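Local coordinates for putative polysaccharide biosynthesis protein with aminopeptidase-like domain (Clostridium acetobutylicum, PDB 3K9T) that binds one zinc ion per subunit and probably acts in the biosynthesis of modified polysaccharides, without expected peptidase activity despite its aminopeptidase-like fold, at residues Y172-E177 / Y220-A225; E177-I182 / L242-M247; T216-R221 / T352-R357. All coordinates share one frame; numbering follows the deposited sequence.

Contact 1. Residues Y172-E177 / Y220-A225; sequences YYIRGE and YRFLFA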
loop_
_atom_site.group_PDB
_atom_site.type_symbol
_atom_site.label_atom_id
_atom_site.label_comp_id
_atom_site.label_asym_id
_atom_site.label_seq_id
_atom_site.Cartn_x
_atom_site.Cartn_y
_atom_site.Cartn_z
ATOM N N TYR A 172 32.906 13.235 -21.044
ATOM C CA TYR A 172 33.320 12.073 -21.825
ATOM C C TYR A 172 32.067 11.327 -22.269
ATOM O O TYR A 172 31.168 11.087 -21.459
ATOM C CB TYR A 172 34.217 11.171 -21.002
ATOM C CG TYR A 172 34.625 9.896 -21.700
ATOM C CD1 TYR A 172 35.120 9.912 -23.005
ATOM C CD2 TYR A 172 34.560 8.672 -21.037
ATOM C CE1 TYR A 172 35.492 8.748 -23.624
ATOM C CE2 TYR A 172 34.945 7.502 -21.652
ATOM C CZ TYR A 172 35.407 7.546 -22.939
ATOM O OH TYR A 172 35.786 6.378 -23.529
ATOM N N TYR A 173 32.001 11.009 -23.556
ATOM C CA TYR A 173 30.843 10.340 -24.162
ATOM C C TYR A 173 31.232 9.035 -24.838
ATOM O O TYR A 173 32.129 9.022 -25.636
ATOM C CB TYR A 173 30.242 11.231 -25.224
ATOM C CG TYR A 173 29.037 10.652 -25.895
ATOM C CD1 TYR A 173 27.830 10.547 -25.215
ATOM C CD2 TYR A 173 29.092 10.207 -27.212
ATOM C CE1 TYR A 173 26.728 10.028 -25.817
ATOM C CE2 TYR A 173 27.969 9.671 -27.833
ATOM C CZ TYR A 173 26.809 9.590 -27.129
ATOM O OH TYR A 173 25.701 9.075 -27.722
ATOM N N ILE A 174 30.563 7.948 -24.482
ATOM C CA ILE A 174 30.725 6.655 -25.110
ATOM C C ILE A 174 29.453 6.408 -25.918
ATOM O O ILE A 174 28.340 6.417 -25.358
ATOM C CB ILE A 174 30.861 5.531 -24.073
ATOM C CG1 ILE A 174 32.096 5.737 -23.205
ATOM C CG2 ILE A 174 30.921 4.161 -24.738
ATOM C CD1 ILE A 174 32.211 4.727 -22.067
ATOM N N ARG A 175 29.622 6.232 -27.229
ATOM C CA ARG A 175 28.510 5.884 -28.134
ATOM C C ARG A 175 28.162 4.387 -28.054
ATOM O O ARG A 175 29.013 3.515 -28.265
ATOM C CB ARG A 175 28.854 6.253 -29.600
ATOM C CG ARG A 175 27.710 6.105 -30.607
ATOM C CD ARG A 175 26.347 6.540 -29.973
ATOM N NE ARG A 175 25.339 6.956 -30.950
ATOM C CZ ARG A 175 24.407 6.169 -31.487
ATOM N NH1 ARG A 175 24.312 4.888 -31.154
ATOM N NH2 ARG A 175 23.562 6.672 -32.380
ATOM N N GLY A 176 26.912 4.092 -27.749
ATOM C CA GLY A 176 26.446 2.710 -27.725
ATOM C C GLY A 176 25.712 2.356 -29.005
ATOM O O GLY A 176 25.697 3.137 -29.948
ATOM N N GLU A 177 25.113 1.172 -29.047
ATOM C CA GLU A 177 24.306 0.787 -30.197
ATOM C C GLU A 177 23.201 1.780 -30.359
ATOM O O GLU A 177 22.854 2.094 -31.478
ATOM C CB GLU A 177 23.681 -0.614 -30.051
ATOM C CG GLU A 177 24.692 -1.762 -30.020
ATOM C CD GLU A 177 25.723 -1.664 -31.150
ATOM O OE1 GLU A 177 25.317 -1.811 -32.337
ATOM O OE2 GLU A 177 26.932 -1.435 -30.850
ATOM N N TYR A 220 26.674 6.364 -22.969
ATOM C CA TYR A 220 26.986 6.805 -21.636
ATOM C C TYR A 220 27.709 8.136 -21.686
ATOM O O TYR A 220 28.628 8.298 -22.466
ATOM C CB TYR A 220 27.846 5.750 -20.926
ATOM C CG TYR A 220 27.077 4.521 -20.581
ATOM C CD1 TYR A 220 26.817 3.554 -21.560
ATOM C CD2 TYR A 220 26.594 4.311 -19.275
ATOM C CE1 TYR A 220 26.097 2.420 -21.258
ATOM C CE2 TYR A 220 25.866 3.159 -18.949
ATOM C CZ TYR A 220 25.600 2.228 -19.962
ATOM O OH TYR A 220 24.887 1.085 -19.695
ATOM N N ARG A 221 27.277 9.081 -20.857
ATOM C CA ARG A 221 27.914 10.377 -20.755
ATOM C C ARG A 221 28.350 10.613 -19.342
ATOM O O ARG A 221 27.588 10.399 -18.406
ATOM C CB ARG A 221 26.959 11.465 -21.144
ATOM C CG ARG A 221 27.572 12.873 -21.207
ATOM C CD ARG A 221 26.499 13.927 -21.595
ATOM N NE ARG A 221 25.834 13.544 -22.840
ATOM C CZ ARG A 221 26.366 13.672 -24.061
ATOM N NH1 ARG A 221 27.558 14.213 -24.226
ATOM N NH2 ARG A 221 25.693 13.274 -25.142
ATOM N N PHE A 222 29.582 11.087 -19.179
ATOM C CA PHE A 222 30.116 11.318 -17.856
ATOM C C PHE A 222 30.450 12.792 -17.738
ATOM O O PHE A 222 31.290 13.272 -18.462
ATOM C CB PHE A 222 31.362 10.502 -17.664
ATOM C CG PHE A 222 31.182 9.058 -17.874
ATOM C CD1 PHE A 222 31.166 8.529 -19.159
ATOM C CD2 PHE A 222 31.088 8.201 -16.790
ATOM C CE1 PHE A 222 31.017 7.150 -19.374
ATOM C CE2 PHE A 222 30.942 6.829 -16.986
ATOM C CZ PHE A 222 30.900 6.299 -18.290
ATOM N N LEU A 223 29.802 13.489 -16.807
ATOM C CA LEU A 223 29.976 14.927 -16.617
ATOM C C LEU A 223 30.766 15.199 -15.349
ATOM O O LEU A 223 30.409 14.715 -14.281
ATOM C CB LEU A 223 28.616 15.605 -16.534
ATOM C CG LEU A 223 28.665 17.112 -16.412
ATOM C CD1 LEU A 223 29.258 17.727 -17.681
ATOM C CD2 LEU A 223 27.263 17.613 -16.140
ATOM N N PHE A 224 31.864 15.942 -15.493
ATOM C CA PHE A 224 32.653 16.434 -14.363
ATOM C C PHE A 224 32.570 17.985 -14.362
ATOM O O PHE A 224 33.174 18.655 -15.194
ATOM C CB PHE A 224 34.098 16.021 -14.476
ATOM C CG PHE A 224 34.333 14.560 -14.536
ATOM C CD1 PHE A 224 34.177 13.863 -15.727
ATOM C CD2 PHE A 224 34.824 13.885 -13.434
ATOM C CE1 PHE A 224 34.468 12.494 -15.792
ATOM C CE2 PHE A 224 35.128 12.527 -13.502
ATOM C CZ PHE A 224 34.943 11.837 -14.679
ATOM N N ALA A 225 31.848 18.544 -13.404
ATOM C CA ALA A 225 31.515 19.964 -13.429
ATOM C C ALA A 225 31.346 20.460 -12.007
ATOM O O ALA A 225 30.995 19.661 -11.118
ATOM C CB ALA A 225 30.247 20.163 -14.192
#
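Tyr172 pairs with Phe222 across the strands, antiparallel and hydrogen-bonded, and Ile174 with Tyr220 likewise. Four backbone bonds result: Tyr172 N to Phe222 O, Phe222 N to Tyr172 O at 2.8 Å, Ile174 N to Tyr220 O at 2.8 Å and nearly straight (174°), and Tyr220 N to Ile174 O. Between them Tyr173 and Arg221 make a non-hydrogen-bonded pair, where the CA of Tyr173 approaches Tyr220 O at 3.5 Å in a CA-H...O contact. The two strands are neighbours in the large mixed sheet of the aminopeptidase-like domain, and the far side of 220-225 runs parallel to strand 181-187. On the face of Tyr173 and Arg221, Tyr173 CG is anti to the backbone N (chi1 -179°), and Tyr173 CD1 lies over one face of the Arg221 guanidinium, toward its rim, 3.5 Å from NH2 with the planes 16° apart. The same guanidinium is salt-bridged to Glu181 and Glu171, which probably fixes its rotation, while Tyr173 OH bonds to Ser219. The other face, with Tyr172, Ile174 and Phe222, is mainly apolar, though Tyr172 OH bonds to Ser212. The Tyr172 and Phe222 rings lie side by side, nearly parallel but slid apart, with Tyr172 CD2 3.9 Å from Phe222 CD1; Ile174 CD1 meets the edge of the Phe222 ring at CE1, 3.8 Å away. Helix 194-211 covers this face, Ala208 touching Phe222.

Contact 2. Residues E177-I182 / L242-M247; sequences ELEEEI and LKNIKM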
loop_
_atom_site.group_PDB
_atom_site.type_symbol
_atom_site.label_atom_id
_atom_site.label_comp_id
_atom_site.label_asym_id
_atom_site.label_seq_id
_atom_site.Cartn_x
_atom_site.Cartn_y
_atom_site.Cartn_z
ATOM N N GLU A 177 25.113 1.172 -29.047
ATOM C CA GLU A 177 24.306 0.787 -30.197
ATOM C C GLU A 177 23.201 1.780 -30.359
ATOM O O GLU A 177 22.854 2.094 -31.478
ATOM C CB GLU A 177 23.681 -0.614 -30.051
ATOM C CG GLU A 177 24.692 -1.762 -30.020
ATOM C CD GLU A 177 25.723 -1.664 -31.150
ATOM O OE1 GLU A 177 25.317 -1.811 -32.337
ATOM O OE2 GLU A 177 26.932 -1.435 -30.850
ATOM N N LEU A 178 22.669 2.274 -29.235
ATOM C CA LEU A 178 21.574 3.218 -29.215
ATOM C C LEU A 178 21.979 4.576 -28.714
ATOM O O LEU A 178 22.889 4.686 -27.907
ATOM C CB LEU A 178 20.482 2.696 -28.292
ATOM C CG LEU A 178 19.842 1.339 -28.595
ATOM C CD1 LEU A 178 18.723 1.185 -27.607
ATOM C CD2 LEU A 178 19.297 1.194 -30.062
ATOM N N GLU A 179 21.265 5.601 -29.171
ATOM C CA GLU A 179 21.433 6.971 -28.703
ATOM C C GLU A 179 20.875 7.192 -27.306
ATOM O O GLU A 179 21.191 8.198 -26.666
ATOM C CB GLU A 179 20.706 7.961 -29.615
ATOM C CG GLU A 179 21.377 8.188 -30.959
ATOM C CD GLU A 179 20.694 9.270 -31.826
ATOM O OE1 GLU A 179 20.443 10.399 -31.317
ATOM O OE2 GLU A 179 20.449 8.975 -33.031
ATOM N N GLU A 180 20.007 6.303 -26.839
ATOM C CA GLU A 180 19.477 6.465 -25.497
ATOM C C GLU A 180 20.654 6.427 -24.565
ATOM O O GLU A 180 21.581 5.638 -24.739
ATOM C CB GLU A 180 18.472 5.401 -25.164
ATOM C CG GLU A 180 17.154 5.659 -25.818
ATOM C CD GLU A 180 16.393 4.393 -26.049
ATOM O OE1 GLU A 180 15.928 3.786 -25.046
ATOM O OE2 GLU A 180 16.283 4.025 -27.247
ATOM N N GLU A 181 20.605 7.291 -23.576
ATOM C CA GLU A 181 21.781 7.653 -22.871
ATOM C C GLU A 181 21.606 7.498 -21.374
ATOM O O GLU A 181 20.537 7.808 -20.826
ATOM C CB GLU A 181 22.039 9.110 -23.220
ATOM C CG GLU A 181 23.375 9.614 -22.898
ATOM C CD GLU A 181 23.558 11.039 -23.364
ATOM O OE1 GLU A 181 23.440 11.308 -24.583
ATOM O OE2 GLU A 181 23.861 11.888 -22.504
ATOM N N ILE A 182 22.650 6.998 -20.726
ATOM C CA ILE A 182 22.707 6.932 -19.275
ATOM C C ILE A 182 23.737 8.032 -18.892
ATOM O O ILE A 182 24.834 8.074 -19.485
ATOM C CB ILE A 182 23.167 5.544 -18.783
ATOM C CG1 ILE A 182 22.281 4.424 -19.360
ATOM C CG2 ILE A 182 23.313 5.522 -17.264
ATOM C CD1 ILE A 182 20.790 4.454 -19.016
ATOM N N LEU A 242 18.791 16.344 -24.107
ATOM C CA LEU A 242 17.998 15.859 -22.977
ATOM C C LEU A 242 16.991 14.797 -23.340
ATOM O O LEU A 242 16.737 13.881 -22.561
ATOM C CB LEU A 242 17.269 17.007 -22.284
ATOM C CG LEU A 242 18.131 18.173 -21.811
ATOM C CD1 LEU A 242 17.314 19.075 -20.877
ATOM C CD2 LEU A 242 19.386 17.658 -21.140
ATOM N N LYS A 243 16.397 14.896 -24.517
ATOM C CA LYS A 243 15.417 13.882 -24.936
ATOM C C LYS A 243 15.968 12.429 -24.946
ATOM O O LYS A 243 15.211 11.496 -24.857
ATOM C CB LYS A 243 14.822 14.255 -26.314
ATOM C CG LYS A 243 15.849 14.251 -27.458
ATOM C CD LYS A 243 15.273 14.848 -28.743
ATOM C CE LYS A 243 16.269 14.781 -29.889
ATOM N NZ LYS A 243 16.723 13.365 -30.111
ATOM N N ASN A 244 17.271 12.239 -25.070
ATOM C CA ASN A 244 17.858 10.907 -25.061
ATOM C C ASN A 244 18.263 10.393 -23.694
ATOM O O ASN A 244 18.586 9.226 -23.588
ATOM C CB ASN A 244 19.131 10.878 -25.906
ATOM C CG ASN A 244 18.885 11.204 -27.374
ATOM O OD1 ASN A 244 17.842 10.883 -27.928
ATOM N ND2 ASN A 244 19.881 11.809 -28.014
ATOM N N ILE A 245 18.334 11.236 -22.669
ATOM C CA ILE A 245 18.806 10.763 -21.360
ATOM C C ILE A 245 17.706 9.959 -20.651
ATOM O O ILE A 245 16.716 10.495 -20.162
ATOM C CB ILE A 245 19.320 11.914 -20.510
ATOM C CG1 ILE A 245 20.485 12.588 -21.252
ATOM C CG2 ILE A 245 19.729 11.402 -19.134
ATOM C CD1 ILE A 245 20.785 14.000 -20.761
ATOM N N LYS A 246 17.884 8.644 -20.633
ATOM C CA LYS A 246 16.852 7.729 -20.163
ATOM C C LYS A 246 16.897 7.698 -18.649
ATOM O O LYS A 246 15.887 7.595 -18.018
ATOM C CB LYS A 246 17.084 6.319 -20.740
ATOM C CG LYS A 246 15.815 5.479 -21.044
ATOM C CD LYS A 246 16.021 3.909 -20.816
ATOM C CE LYS A 246 15.379 2.922 -21.856
ATOM N NZ LYS A 246 14.057 3.268 -22.457
HETATM N N MSE A 247 18.090 7.795 -18.088
HETATM C CA MSE A 247 18.290 7.711 -16.661
HETATM C C MSE A 247 19.672 8.268 -16.271
HETATM O O MSE A 247 20.523 8.524 -17.111
HETATM C CB MSE A 247 18.072 6.272 -16.164
HETATM C CG MSE A 247 18.912 5.154 -16.790
HETATM SE SE MSE A 247 18.233 3.400 -16.252
HETATM C CE MSE A 247 17.535 2.653 -17.902
HETATM O O HOH W 1 21.726 12.906 -25.959
#
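Glu181 is held between Asn244 and Lys246 by two backbone bonds, Glu181 N to Asn244 O and Lys246 N to Glu181 O, both 2.8 Å. They start a parallel pairing of strands 181-187 and 245-250 in the mixed sheet of the aminopeptidase-like domain, and a beta bulge interrupts it: Glu181 pairs with Ile245, but Ile182 with Met247, a selenomethionine here. Side chains add to this first shell. The extended Glu181 side chain, its CG anti to the backbone N (chi1 -165°), crosses Ile245 with OE2 3.7 Å from Ile245 CG1. One water joins the segments, donating to Glu181 OE1 at 2.7 Å and accepting from Asn244 ND2 at 3.0 Å. Glu180 OE1 makes a salt bridge of 3.2 Å to Lys246 NZ, weak as a hydrogen bond. Asn244 lays its CB against Glu179 O at 3.5 Å, and the Asn244 amide stands almost perpendicular (83°) to the Glu179 carboxylate. Further out, Tyr218 packs on both Glu180 and Lys246. Trp234 of helix 229-237 covers Ile245, whereas Ile353 of helix 336-355 touches Ile182 and Met247 on the opposite face. From the adjoining strand, Arg221 NE takes Glu181 OE2 in a salt bridge, giving this buried carboxylate a positive partner.

Contact 3. Residues T216-R221 / T352-R357; sequences TKYSYR and TIENNR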
loop_
_atom_site.group_PDB
_atom_site.type_symbol
_atom_site.label_atom_id
_atom_site.label_comp_id
_atom_site.label_asym_id
_atom_site.label_seq_id
_atom_site.Cartn_x
_atom_site.Cartn_y
_atom_site.Cartn_z
ATOM N N THR A 216 28.571 -1.507 -25.500
ATOM C CA THR A 216 27.328 -1.257 -24.751
ATOM C C THR A 216 26.136 -0.980 -25.649
ATOM O O THR A 216 26.304 -0.497 -26.757
ATOM C CB THR A 216 27.479 -0.058 -23.761
ATOM O OG1 THR A 216 27.742 1.155 -24.492
ATOM C CG2 THR A 216 28.596 -0.318 -22.780
ATOM N N LYS A 217 24.939 -1.313 -25.152
ATOM C CA LYS A 217 23.663 -1.058 -25.849
ATOM C C LYS A 217 23.372 0.427 -25.747
ATOM O O LYS A 217 23.061 1.099 -26.738
ATOM C CB LYS A 217 22.513 -1.869 -25.204
ATOM C CG LYS A 217 21.054 -1.620 -25.716
ATOM C CD LYS A 217 20.035 -2.526 -24.932
ATOM C CE LYS A 217 18.597 -1.939 -24.831
ATOM N NZ LYS A 217 17.523 -2.967 -24.551
ATOM N N TYR A 218 23.475 0.923 -24.530
ATOM C CA TYR A 218 23.260 2.325 -24.283
ATOM C C TYR A 218 24.528 3.173 -24.475
ATOM O O TYR A 218 25.653 2.664 -24.472
ATOM C CB TYR A 218 22.707 2.551 -22.883
ATOM C CG TYR A 218 21.315 2.028 -22.671
ATOM C CD1 TYR A 218 20.215 2.705 -23.166
ATOM C CD2 TYR A 218 21.095 0.869 -21.951
ATOM C CE1 TYR A 218 18.932 2.231 -22.957
ATOM C CE2 TYR A 218 19.831 0.393 -21.747
ATOM C CZ TYR A 218 18.750 1.077 -22.235
ATOM O OH TYR A 218 17.497 0.589 -21.989
ATOM N N SER A 219 24.289 4.461 -24.698
ATOM C CA SER A 219 25.320 5.462 -24.745
ATOM C C SER A 219 25.460 5.946 -23.325
ATOM O O SER A 219 24.502 5.888 -22.563
ATOM C CB SER A 219 24.946 6.610 -25.674
ATOM O OG SER A 219 25.018 6.195 -27.029
ATOM N N TYR A 220 26.674 6.364 -22.969
ATOM C CA TYR A 220 26.986 6.805 -21.636
ATOM C C TYR A 220 27.709 8.136 -21.686
ATOM O O TYR A 220 28.628 8.298 -22.466
ATOM C CB TYR A 220 27.846 5.750 -20.926
ATOM C CG TYR A 220 27.077 4.521 -20.581
ATOM C CD1 TYR A 220 26.817 3.554 -21.560
ATOM C CD2 TYR A 220 26.594 4.311 -19.275
ATOM C CE1 TYR A 220 26.097 2.420 -21.258
ATOM C CE2 TYR A 220 25.866 3.159 -18.949
ATOM C CZ TYR A 220 25.600 2.228 -19.962
ATOM O OH TYR A 220 24.887 1.085 -19.695
ATOM N N ARG A 221 27.277 9.081 -20.857
ATOM C CA ARG A 221 27.914 10.377 -20.755
ATOM C C ARG A 221 28.350 10.613 -19.342
ATOM O O ARG A 221 27.588 10.399 -18.406
ATOM C CB ARG A 221 26.959 11.465 -21.144
ATOM C CG ARG A 221 27.572 12.873 -21.207
ATOM C CD ARG A 221 26.499 13.927 -21.595
ATOM N NE ARG A 221 25.834 13.544 -22.840
ATOM C CZ ARG A 221 26.366 13.672 -24.061
ATOM N NH1 ARG A 221 27.558 14.213 -24.226
ATOM N NH2 ARG A 221 25.693 13.274 -25.142
ATOM N N THR A 352 22.823 -4.327 -15.032
ATOM C CA THR A 352 21.355 -4.507 -14.998
ATOM C C THR A 352 20.659 -3.631 -16.062
ATOM O O THR A 352 19.756 -4.071 -16.783
ATOM C CB THR A 352 20.795 -4.249 -13.573
ATOM O OG1 THR A 352 21.520 -5.043 -12.621
ATOM C CG2 THR A 352 19.321 -4.606 -13.489
ATOM N N ILE A 353 21.096 -2.388 -16.159
ATOM C CA ILE A 353 20.564 -1.466 -17.142
ATOM C C ILE A 353 20.691 -2.068 -18.524
ATOM O O ILE A 353 19.750 -2.056 -19.295
ATOM C CB ILE A 353 21.340 -0.133 -17.131
ATOM C CG1 ILE A 353 21.019 0.666 -15.881
ATOM C CG2 ILE A 353 21.044 0.709 -18.398
ATOM C CD1 ILE A 353 22.034 1.795 -15.663
ATOM N N GLU A 354 21.872 -2.594 -18.820
ATOM C CA GLU A 354 22.178 -3.114 -20.149
ATOM C C GLU A 354 21.420 -4.389 -20.510
ATOM O O GLU A 354 20.981 -4.543 -21.636
ATOM C CB GLU A 354 23.670 -3.396 -20.207
ATOM C CG GLU A 354 24.514 -2.165 -20.313
ATOM C CD GLU A 354 24.581 -1.638 -21.716
ATOM O OE1 GLU A 354 24.812 -2.457 -22.620
ATOM O OE2 GLU A 354 24.405 -0.408 -21.907
ATOM N N ASN A 355 21.277 -5.296 -19.539
ATOM C CA ASN A 355 20.624 -6.591 -19.755
ATOM C C ASN A 355 19.141 -6.692 -19.393
ATOM O O ASN A 355 18.605 -7.800 -19.355
ATOM C CB ASN A 355 21.392 -7.696 -19.008
ATOM C CG ASN A 355 22.781 -7.922 -19.573
ATOM O OD1 ASN A 355 22.926 -8.228 -20.747
ATOM N ND2 ASN A 355 23.813 -7.776 -18.727
ATOM N N ASN A 356 18.484 -5.564 -19.133
ATOM C CA ASN A 356 17.058 -5.553 -18.793
ATOM C C ASN A 356 16.198 -5.660 -20.043
ATOM O O ASN A 356 15.484 -4.726 -20.390
ATOM C CB ASN A 356 16.660 -4.275 -18.017
ATOM C CG ASN A 356 15.230 -4.339 -17.463
ATOM O OD1 ASN A 356 14.722 -5.421 -17.213
ATOM N ND2 ASN A 356 14.591 -3.182 -17.259
ATOM N N ARG A 357 16.202 -6.822 -20.677
ATOM C CA ARG A 357 15.442 -6.997 -21.912
ATOM C C ARG A 357 13.964 -7.372 -21.693
ATOM O O ARG A 357 13.536 -7.597 -20.566
ATOM C CB ARG A 357 16.171 -7.974 -22.807
ATOM C CG ARG A 357 17.468 -7.391 -23.284
ATOM C CD ARG A 357 18.361 -8.401 -23.981
ATOM N NE ARG A 357 19.698 -7.835 -23.982
ATOM C CZ ARG A 357 20.093 -6.848 -24.782
ATOM N NH1 ARG A 357 19.279 -6.326 -25.703
ATOM N NH2 ARG A 357 21.329 -6.388 -24.671
HETATM O O HOH W 2 18.496 -3.470 -22.197
HETATM O O HOH W 3 17.513 -0.677 -19.657
#
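Glu354 and Tyr220 reach toward each other tip to tip, the Tyr220 hydroxyl donating to Glu354 OE2 at 2.7 Å, with the carboxylate plane turned 39° from the ring. The Glu354 chain bends at chi2 (-81°), which puts CD on a course from the helix toward the loop before strand 219-225. There Lys217 N donates to the syn lone pair of Glu354 OE1 at 2.8 Å in an almost straight bond, and Tyr218 N donates to its OE2 at 3.1 Å. On OE2 the hydroxyl comes from the anti side and the Tyr218 amide from the syn side, each somewhat out of plane. Three donors thus grip one buried carboxylate, an environment likely to stabilise its negative charge. Tyr218 slides past Glu354 in the opposite direction, OE2 at its ring edge. The same edge carbon, Tyr218 CD2, also lies 3.6 Å from Ile353 CG2. Two waters extend the join: one accepts from Tyr218 OH and donates to Ile353 O, the other accepts from Lys217 NZ and donates to Glu354 O. A helix-borne carboxylate receiving successive loop amides here ties the C-terminal part of helix 336-355 to the aminopeptidase-like sheet, just where the permutated winged helix-turn-helix region begins.

Overall arrangement
The three contacts lie on the same side of the chain's centre and meet around strand 219-225. Contact 1 joins one edge of that strand to strand 166-174, contact 2 pairs its other neighbour, strand 181-187, with strand 245-250, and contact 3 fixes the loop leading into it to helix 336-355. Contacts 1 and 2 have centres about 10 Å apart and are bound by Arg221 NE to Glu181 OE2 at 2.6 Å. Ser219 OG, of contact 3, lies 2.9 Å from Gly176 N of contact 1 and 2.8 Å from Leu178 O of contact 2, probable hydrogen bonds to both. All three lie away from the zinc site of His190, Asp196 and His325.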